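Chloride intracellular channel Clic (PDB 2YV7) might insert into membranes to form chloride channels with pH-dependent activity, probably after its soluble, GST-like form changes conformation. Local coordinates at residues K153-L158 / L201-R206; H184-G189 / T249-I254; T123-L128 / C176-R181. All coordinates share one frame; numbering follows the deposited sequence.

Contact 1 of 3, residues K153-L158 / L201-R206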
# COMPACT_ATOMS: atom_id res chain seq x y z
N LYS A 153 -2.61 16.48 -9.99
CA LYS A 153 -1.18 16.45 -10.36
C LYS A 153 -0.75 15.07 -10.74
O LYS A 153 -0.10 14.87 -11.78
CB LYS A 153 -0.28 17.00 -9.25
CG LYS A 153 -0.58 18.43 -8.66
CD LYS A 153 -0.85 19.51 -9.63
CE LYS A 153 -1.47 20.76 -8.84
NZ LYS A 153 -0.79 20.94 -7.48
N ILE A 154 -1.13 14.07 -9.93
CA ILE A 154 -0.79 12.67 -10.26
C ILE A 154 -1.46 12.25 -11.56
O ILE A 154 -0.86 11.71 -12.43
CB ILE A 154 -1.14 11.72 -9.07
CG1 ILE A 154 -0.31 12.19 -7.85
CG2 ILE A 154 -0.97 10.26 -9.43
CD1 ILE A 154 -0.80 11.62 -6.39
N ASN A 155 -2.74 12.58 -11.72
CA ASN A 155 -3.41 12.27 -12.97
C ASN A 155 -2.66 12.83 -14.20
O ASN A 155 -2.52 12.16 -15.22
CB ASN A 155 -4.82 12.86 -12.95
CG ASN A 155 -5.53 12.65 -14.30
OD1 ASN A 155 -5.55 13.53 -15.21
ND2 ASN A 155 -6.11 11.49 -14.44
N ASP A 156 -2.25 14.08 -14.09
CA ASP A 156 -1.68 14.81 -15.22
C ASP A 156 -0.26 14.31 -15.52
O ASP A 156 0.08 14.09 -16.71
CB ASP A 156 -1.81 16.32 -14.93
CG ASP A 156 -3.24 16.81 -15.11
OD1 ASP A 156 -4.15 16.01 -15.43
OD2 ASP A 156 -3.40 18.01 -14.97
N HIS A 157 0.51 13.98 -14.49
CA HIS A 157 1.75 13.11 -14.69
C HIS A 157 1.49 11.83 -15.52
O HIS A 157 2.12 11.60 -16.54
CB HIS A 157 2.35 12.72 -13.32
CG HIS A 157 3.57 11.85 -13.42
ND1 HIS A 157 3.50 10.46 -13.53
CD2 HIS A 157 4.88 12.15 -13.39
CE1 HIS A 157 4.73 9.97 -13.64
NE2 HIS A 157 5.58 10.97 -13.53
N LEU A 158 0.57 10.97 -15.06
CA LEU A 158 0.21 9.75 -15.73
C LEU A 158 -0.22 9.97 -17.21
O LEU A 158 0.19 9.23 -18.11
CB LEU A 158 -0.90 9.05 -14.95
CG LEU A 158 -0.43 8.39 -13.62
CD1 LEU A 158 -1.59 8.04 -12.78
CD2 LEU A 158 0.54 7.12 -13.95
N LEU A 201 -10.72 12.44 -14.08
CA LEU A 201 -9.34 12.08 -13.87
C LEU A 201 -9.05 10.78 -14.60
O LEU A 201 -8.73 9.76 -13.98
CB LEU A 201 -8.96 12.04 -12.38
CG LEU A 201 -9.13 13.38 -11.62
CD1 LEU A 201 -8.56 13.36 -10.16
CD2 LEU A 201 -8.54 14.61 -12.44
N THR A 202 -9.16 10.82 -15.92
CA THR A 202 -9.09 9.60 -16.73
C THR A 202 -7.83 8.76 -16.54
O THR A 202 -7.94 7.53 -16.44
CB THR A 202 -9.34 9.92 -18.23
OG1 THR A 202 -10.63 10.54 -18.34
CG2 THR A 202 -9.45 8.64 -19.05
N ALA A 203 -6.67 9.39 -16.47
CA ALA A 203 -5.37 8.61 -16.41
C ALA A 203 -5.24 7.94 -15.02
O ALA A 203 -4.71 6.80 -14.89
CB ALA A 203 -4.23 9.49 -16.67
N LEU A 204 -5.72 8.64 -14.01
CA LEU A 204 -5.75 8.11 -12.64
C LEU A 204 -6.71 6.91 -12.52
O LEU A 204 -6.39 5.90 -11.88
CB LEU A 204 -6.06 9.23 -11.63
CG LEU A 204 -5.86 8.80 -10.15
CD1 LEU A 204 -4.39 8.34 -9.84
CD2 LEU A 204 -6.33 9.90 -9.18
N TRP A 205 -7.87 7.02 -13.15
CA TRP A 205 -8.84 5.92 -13.05
C TRP A 205 -8.29 4.73 -13.82
O TRP A 205 -8.41 3.59 -13.38
CB TRP A 205 -10.22 6.39 -13.57
CG TRP A 205 -11.01 7.00 -12.49
CD1 TRP A 205 -11.47 8.30 -12.42
CD2 TRP A 205 -11.43 6.35 -11.27
NE1 TRP A 205 -12.16 8.47 -11.24
CE2 TRP A 205 -12.15 7.31 -10.52
CE3 TRP A 205 -11.26 5.04 -10.76
CZ2 TRP A 205 -12.73 7.03 -9.27
CZ3 TRP A 205 -11.82 4.73 -9.48
CH2 TRP A 205 -12.55 5.73 -8.76
N ARG A 206 -7.58 5.01 -14.90
CA ARG A 206 -6.95 3.95 -15.72
C ARG A 206 -5.82 3.28 -14.89
O ARG A 206 -5.67 2.07 -14.90
CB ARG A 206 -6.45 4.54 -17.01
CG ARG A 206 -5.72 3.54 -17.96
CD ARG A 206 -5.32 4.16 -19.35
NE ARG A 206 -5.00 5.60 -19.34
CZ ARG A 206 -5.77 6.57 -19.89
NH1 ARG A 206 -6.91 6.25 -20.52
NH2 ARG A 206 -5.40 7.85 -19.83

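Contact 2 of 3, residues H184-G189 / T249-I254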
# COMPACT_ATOMS: atom_id res chain seq x y z
N HIS A 184 -7.02 3.73 0.37
CA HIS A 184 -7.57 4.31 1.59
C HIS A 184 -8.37 5.57 1.23
O HIS A 184 -9.40 5.83 1.79
CB HIS A 184 -6.42 4.70 2.52
CG HIS A 184 -5.85 3.56 3.31
ND1 HIS A 184 -5.45 2.36 2.72
CD2 HIS A 184 -5.48 3.48 4.61
CE1 HIS A 184 -4.98 1.55 3.68
NE2 HIS A 184 -4.91 2.24 4.80
N ILE A 185 -7.87 6.35 0.27
CA ILE A 185 -8.61 7.54 -0.22
C ILE A 185 -10.00 7.15 -0.70
O ILE A 185 -10.96 7.76 -0.22
CB ILE A 185 -7.84 8.28 -1.31
CG1 ILE A 185 -6.63 9.03 -0.69
CG2 ILE A 185 -8.72 9.36 -1.97
CD1 ILE A 185 -5.65 9.55 -1.83
N ARG A 186 -10.10 6.14 -1.56
CA ARG A 186 -11.39 5.70 -2.09
C ARG A 186 -12.25 5.21 -0.96
O ARG A 186 -13.39 5.68 -0.79
CB ARG A 186 -11.24 4.57 -3.12
CG ARG A 186 -10.61 4.97 -4.43
CD ARG A 186 -10.89 3.92 -5.48
NE ARG A 186 -12.33 3.84 -5.82
CZ ARG A 186 -12.83 2.91 -6.64
NH1 ARG A 186 -12.07 1.92 -7.18
NH2 ARG A 186 -14.12 2.97 -6.91
N VAL A 187 -11.74 4.27 -0.16
CA VAL A 187 -12.62 3.59 0.83
C VAL A 187 -13.00 4.49 2.01
O VAL A 187 -14.19 4.64 2.34
CB VAL A 187 -11.95 2.25 1.28
CG1 VAL A 187 -12.72 1.62 2.41
CG2 VAL A 187 -11.83 1.29 0.04
N ALA A 188 -11.98 5.09 2.64
CA ALA A 188 -12.22 5.88 3.82
C ALA A 188 -12.80 7.24 3.42
O ALA A 188 -13.64 7.76 4.10
CB ALA A 188 -10.97 6.11 4.61
N GLY A 189 -12.27 7.82 2.34
CA GLY A 189 -12.83 9.06 1.77
C GLY A 189 -14.35 9.00 1.61
O GLY A 189 -15.07 9.90 2.09
N THR A 249 -15.45 -7.14 2.19
CA THR A 249 -15.62 -6.88 0.76
C THR A 249 -14.50 -5.97 0.32
O THR A 249 -13.84 -5.42 1.16
CB THR A 249 -16.93 -6.21 0.48
OG1 THR A 249 -17.08 -5.07 1.35
CG2 THR A 249 -18.09 -7.23 0.72
N PHE A 250 -14.27 -5.91 -0.99
CA PHE A 250 -13.15 -5.12 -1.56
C PHE A 250 -13.68 -4.15 -2.60
O PHE A 250 -14.26 -4.60 -3.59
CB PHE A 250 -12.15 -6.11 -2.21
CG PHE A 250 -11.57 -7.03 -1.21
CD1 PHE A 250 -10.44 -6.67 -0.48
CD2 PHE A 250 -12.25 -8.22 -0.85
CE1 PHE A 250 -9.93 -7.50 0.52
CE2 PHE A 250 -11.74 -9.05 0.18
CZ PHE A 250 -10.59 -8.69 0.87
N THR A 251 -13.51 -2.85 -2.39
CA THR A 251 -13.82 -1.85 -3.43
C THR A 251 -12.86 -2.03 -4.63
O THR A 251 -11.62 -1.85 -4.50
CB THR A 251 -13.73 -0.43 -2.89
OG1 THR A 251 -14.83 -0.16 -1.97
CG2 THR A 251 -13.70 0.63 -4.07
N THR A 252 -13.44 -2.27 -5.80
CA THR A 252 -12.69 -2.45 -7.03
C THR A 252 -13.32 -1.81 -8.27
O THR A 252 -12.74 -1.88 -9.39
CB THR A 252 -12.39 -3.92 -7.40
OG1 THR A 252 -13.63 -4.63 -7.57
CG2 THR A 252 -11.46 -4.61 -6.37
N TYR A 253 -14.48 -1.18 -8.10
CA TYR A 253 -15.17 -0.68 -9.30
C TYR A 253 -14.51 0.56 -9.86
O TYR A 253 -13.88 1.32 -9.14
CB TYR A 253 -16.67 -0.39 -9.03
CG TYR A 253 -16.90 0.75 -8.10
CD1 TYR A 253 -16.91 0.54 -6.73
CD2 TYR A 253 -17.12 2.04 -8.57
CE1 TYR A 253 -17.12 1.57 -5.86
CE2 TYR A 253 -17.35 3.08 -7.69
CZ TYR A 253 -17.34 2.83 -6.35
OH TYR A 253 -17.54 3.85 -5.43
N ILE A 254 -14.70 0.75 -11.16
CA ILE A 254 -14.19 1.92 -11.88
C ILE A 254 -15.48 2.62 -12.42
O ILE A 254 -16.31 1.95 -13.07
CB ILE A 254 -13.24 1.47 -12.98
CG1 ILE A 254 -12.07 0.58 -12.43
CG2 ILE A 254 -12.72 2.67 -13.81
CD1 ILE A 254 -11.10 1.41 -11.52
O HOH W 1 -15.19 5.63 -5.79

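Contact 3 of 3, residues T123-L128 / C176-R181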
# COMPACT_ATOMS: atom_id res chain seq x y z
N THR A 123 8.80 13.41 -5.59
CA THR A 123 8.26 14.70 -5.15
C THR A 123 6.75 14.75 -5.45
O THR A 123 5.95 15.33 -4.69
CB THR A 123 8.92 15.83 -5.93
OG1 THR A 123 10.32 15.90 -5.59
CG2 THR A 123 8.24 17.17 -5.54
N LEU A 124 6.39 14.18 -6.59
CA LEU A 124 4.99 14.10 -7.03
C LEU A 124 4.07 13.52 -5.96
O LEU A 124 2.98 14.00 -5.75
CB LEU A 124 4.86 13.31 -8.33
CG LEU A 124 3.45 13.05 -8.89
CD1 LEU A 124 2.96 14.35 -9.50
CD2 LEU A 124 3.55 11.95 -9.95
N ILE A 125 4.48 12.40 -5.35
CA ILE A 125 3.57 11.72 -4.43
C ILE A 125 3.76 12.07 -2.95
O ILE A 125 2.98 11.68 -2.10
CB ILE A 125 3.61 10.21 -4.64
CG1 ILE A 125 5.00 9.62 -4.26
CG2 ILE A 125 3.30 9.87 -6.14
CD1 ILE A 125 5.06 8.01 -4.31
N GLU A 126 4.82 12.81 -2.64
CA GLU A 126 5.12 13.15 -1.25
C GLU A 126 3.95 13.85 -0.56
O GLU A 126 3.27 14.71 -1.16
CB GLU A 126 6.37 14.05 -1.20
CG GLU A 126 6.89 14.26 0.19
CD GLU A 126 8.23 14.98 0.16
OE1 GLU A 126 8.38 15.87 -0.74
OE2 GLU A 126 9.11 14.62 1.00
N ASN A 127 3.70 13.46 0.70
CA ASN A 127 2.71 14.12 1.57
C ASN A 127 1.25 13.89 1.15
O ASN A 127 0.34 14.54 1.64
CB ASN A 127 2.97 15.65 1.63
CG ASN A 127 4.25 16.03 2.42
OD1 ASN A 127 4.96 16.99 2.05
ND2 ASN A 127 4.53 15.30 3.49
N LEU A 128 1.01 12.93 0.29
CA LEU A 128 -0.35 12.64 -0.13
C LEU A 128 -1.20 12.15 1.03
O LEU A 128 -2.33 12.63 1.30
CB LEU A 128 -0.34 11.62 -1.29
CG LEU A 128 -1.70 11.12 -1.76
CD1 LEU A 128 -2.46 12.34 -2.34
CD2 LEU A 128 -1.56 10.00 -2.81
N CYS A 176 4.06 0.97 -5.33
CA CYS A 176 3.69 0.27 -4.11
C CYS A 176 3.44 1.24 -2.95
O CYS A 176 2.72 0.91 -1.97
CB CYS A 176 4.81 -0.76 -3.75
SG CYS A 176 5.10 -1.89 -5.11
N GLU A 177 3.97 2.48 -3.02
CA GLU A 177 3.62 3.49 -2.02
C GLU A 177 2.25 4.16 -2.42
O GLU A 177 1.45 4.47 -1.55
CB GLU A 177 4.67 4.62 -1.99
CG GLU A 177 4.48 5.63 -0.86
CD GLU A 177 5.57 6.70 -0.83
OE1 GLU A 177 6.79 6.37 -1.03
OE2 GLU A 177 5.19 7.87 -0.60
N LEU A 178 2.06 4.45 -3.73
CA LEU A 178 0.88 5.21 -4.17
C LEU A 178 -0.41 4.39 -4.07
O LEU A 178 -1.44 4.88 -3.61
CB LEU A 178 1.08 5.73 -5.58
CG LEU A 178 -0.15 6.60 -6.04
CD1 LEU A 178 -0.44 7.83 -5.17
CD2 LEU A 178 0.15 7.00 -7.56
N MET A 179 -0.34 3.15 -4.55
CA MET A 179 -1.58 2.36 -4.73
C MET A 179 -2.31 2.14 -3.41
O MET A 179 -3.55 2.35 -3.35
CB MET A 179 -1.27 1.07 -5.51
CG MET A 179 -0.85 1.36 -6.95
SD MET A 179 -0.38 -0.20 -7.79
CE MET A 179 -0.31 0.36 -9.44
N PRO A 180 -1.60 1.73 -2.34
CA PRO A 180 -2.29 1.59 -1.04
C PRO A 180 -2.95 2.92 -0.57
O PRO A 180 -4.11 2.93 -0.14
CB PRO A 180 -1.18 1.10 -0.09
CG PRO A 180 -0.17 0.41 -0.98
CD PRO A 180 -0.18 1.27 -2.24
N ARG A 181 -2.27 4.06 -0.82
CA ARG A 181 -2.93 5.34 -0.40
C ARG A 181 -4.16 5.65 -1.26
O ARG A 181 -5.13 6.14 -0.75
CB ARG A 181 -1.90 6.49 -0.45
CG ARG A 181 -0.84 6.32 0.65
CD ARG A 181 0.50 7.00 0.22
NE ARG A 181 1.31 6.95 1.44
CZ ARG A 181 1.93 5.84 1.88
NH1 ARG A 181 1.87 4.72 1.18
NH2 ARG A 181 2.62 5.89 3.03
O HOH W 2 2.83 9.08 -0.91

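Contact 1 of 3, residues K153-L158 / L201-R206
N155 packs against the start of helix 202-212. Its CG, anti to the backbone N (chi1 176°), is carried away from helix 141-161, so that the amide group reaches the first turn and lies against the backbone of L201 to L204. The carbon skeleton is in close touch as well, with N155 CG 3.9 Å from L201 CA and N155 CB 4.1 Å from L204 CB. An alanine here would lack the amide and would probably loosen the packing of helix 141-161 against L201 and L204. Beside the amide, A203 CB rests 3.5 Å from N155 O and 3.8 Å from L158 CB. Toward the interior, L204 CD1 wedges between I154 CG2, at 3.9 Å, and L158 CD1, at 4.1 Å, the chains crossing obliquely. This is helix-on-helix packing within the all-helical C-terminal domain of the GST fold, the axes of the two short segments crossing at 83°, 7.8 Å apart at their closest. L201, at the N-cap position, crosses N155 obliquely, CD2 against its CB and CG, and also touches R152 and L148, about one and two turns before N155. I154 and L204 continue inward to L178 and L182 of helix 173-193.

Contact 2 of 3, residues H184-G189 / T249-I254
R186 leaves its helix with CG anti to its own carbonyl carbon and then bends at chi3 (66°), which places the guanidinium against residues 249-254. Y253 meets it with CG in the crowded position between backbone N and carbonyl carbon (chi1 67°), folding the phenol ring back so that its face and its own carbonyl both turn to the same arginine. The guanidinium grips Y253 O end-on: NH1 bonds it at 2.7 Å and NH2 at 2.8 Å. Both bonds are well bent, as expected when two nitrogens share one acceptor. NH1 approaches in the carbonyl plane, whereas NH2 stands above it. NH2 also lies over the centre of the Y253 ring, in a cation-pi contact with R186 CZ 4.5 Å from the ring centroid; the planes are 74° apart, so the arginine points its tip at the ring instead of lying flat on it. Water 1 ties R186 NH2 (3.1 Å) to Y253 OH (3.0 Å). On one guanidinium face, T251 CG2 sits 3.5 Å from R186 CZ, and V187 CG2 reaches T251 CB at 3.9 Å. T251 OG1 is held by D224 and T251 O by Q183, which probably helps to position the methyl, while Y212 OH gives NH1 a second partner. The positive charge, largely buried, would probably be favoured by the ring and carbonyl. This is a cation-pi pair combined with a two-nitrogen grip on a backbone carbonyl, here fastening the non-helical C-terminal segment onto helix 173-193 of the GST-like helical domain.

Contact 3 of 3, residues T123-L128 / C176-R181
Between helix 119-125 and helix 128-136 the chain reverses in a type II beta turn from I125 to L128, N127 taking the positive phi (69°) of its third position, while helix 173-193 passes opposite, kinked at P180. The turn sends I125 and L128 the same way, toward that helix, and a weak bond from L128 N to I125 O (3.3 Å) closes it. I125 has CG1 in the crowded position between backbone N and carbonyl carbon (chi1 66°), with CD1 extended beyond it. I125 CD1 touches the carboxylate end of E177, 3.7 Å from its OE2, the two chains crossing obliquely. Water 2 closes the same edge by donating to both I125 O, at 2.9 Å, and E177 OE2, at 2.7 Å, linking the helix's last carbonyl to the carboxylate. In the helical C-terminal domain of this GST fold, the turn is seated on the long helix 173-193 through a mostly apolar interface bridged by a water on its polar side. Deeper in, L128 and L178, each with CG anti to the backbone N, cross obliquely, with L128 CD2 3.4 Å from L178 CD1, tighter than usual for two methyls. L128 CD2 also approaches R181 CB. R181 folds back along its own helix; its NH1 donates to E177 O at 2.8 Å, along a lone pair in the carbonyl plane, while E177 CG lies over one guanidinium face, offset toward its rim, which helps to fix both long chains. L147 and H150 of helix 141-161 flank L128.

In the fold
Helix 173-193 serves as the common core: contacts 2 and 3, with centres about 16 Å apart, use successive parts of it and touch where I185 CD1 lies 4.2 Å from L128 CD2. Contact 1, centred about 13 Å from contact 3, joins it through I154 CG2 and L178 CD2, 3.9 Å apart. W205 bridges contact 1 to contact 2, its CH2 being 3.5 Å from R186 NE, so the C-terminal segment and helix 202-212 close on the same arginine. The calcium ion bound at H83, P85, L95 and N97 lies about 13 Å from the R181 side chain, while C176 touches helix 41-55 of the predicted membrane-inserting region.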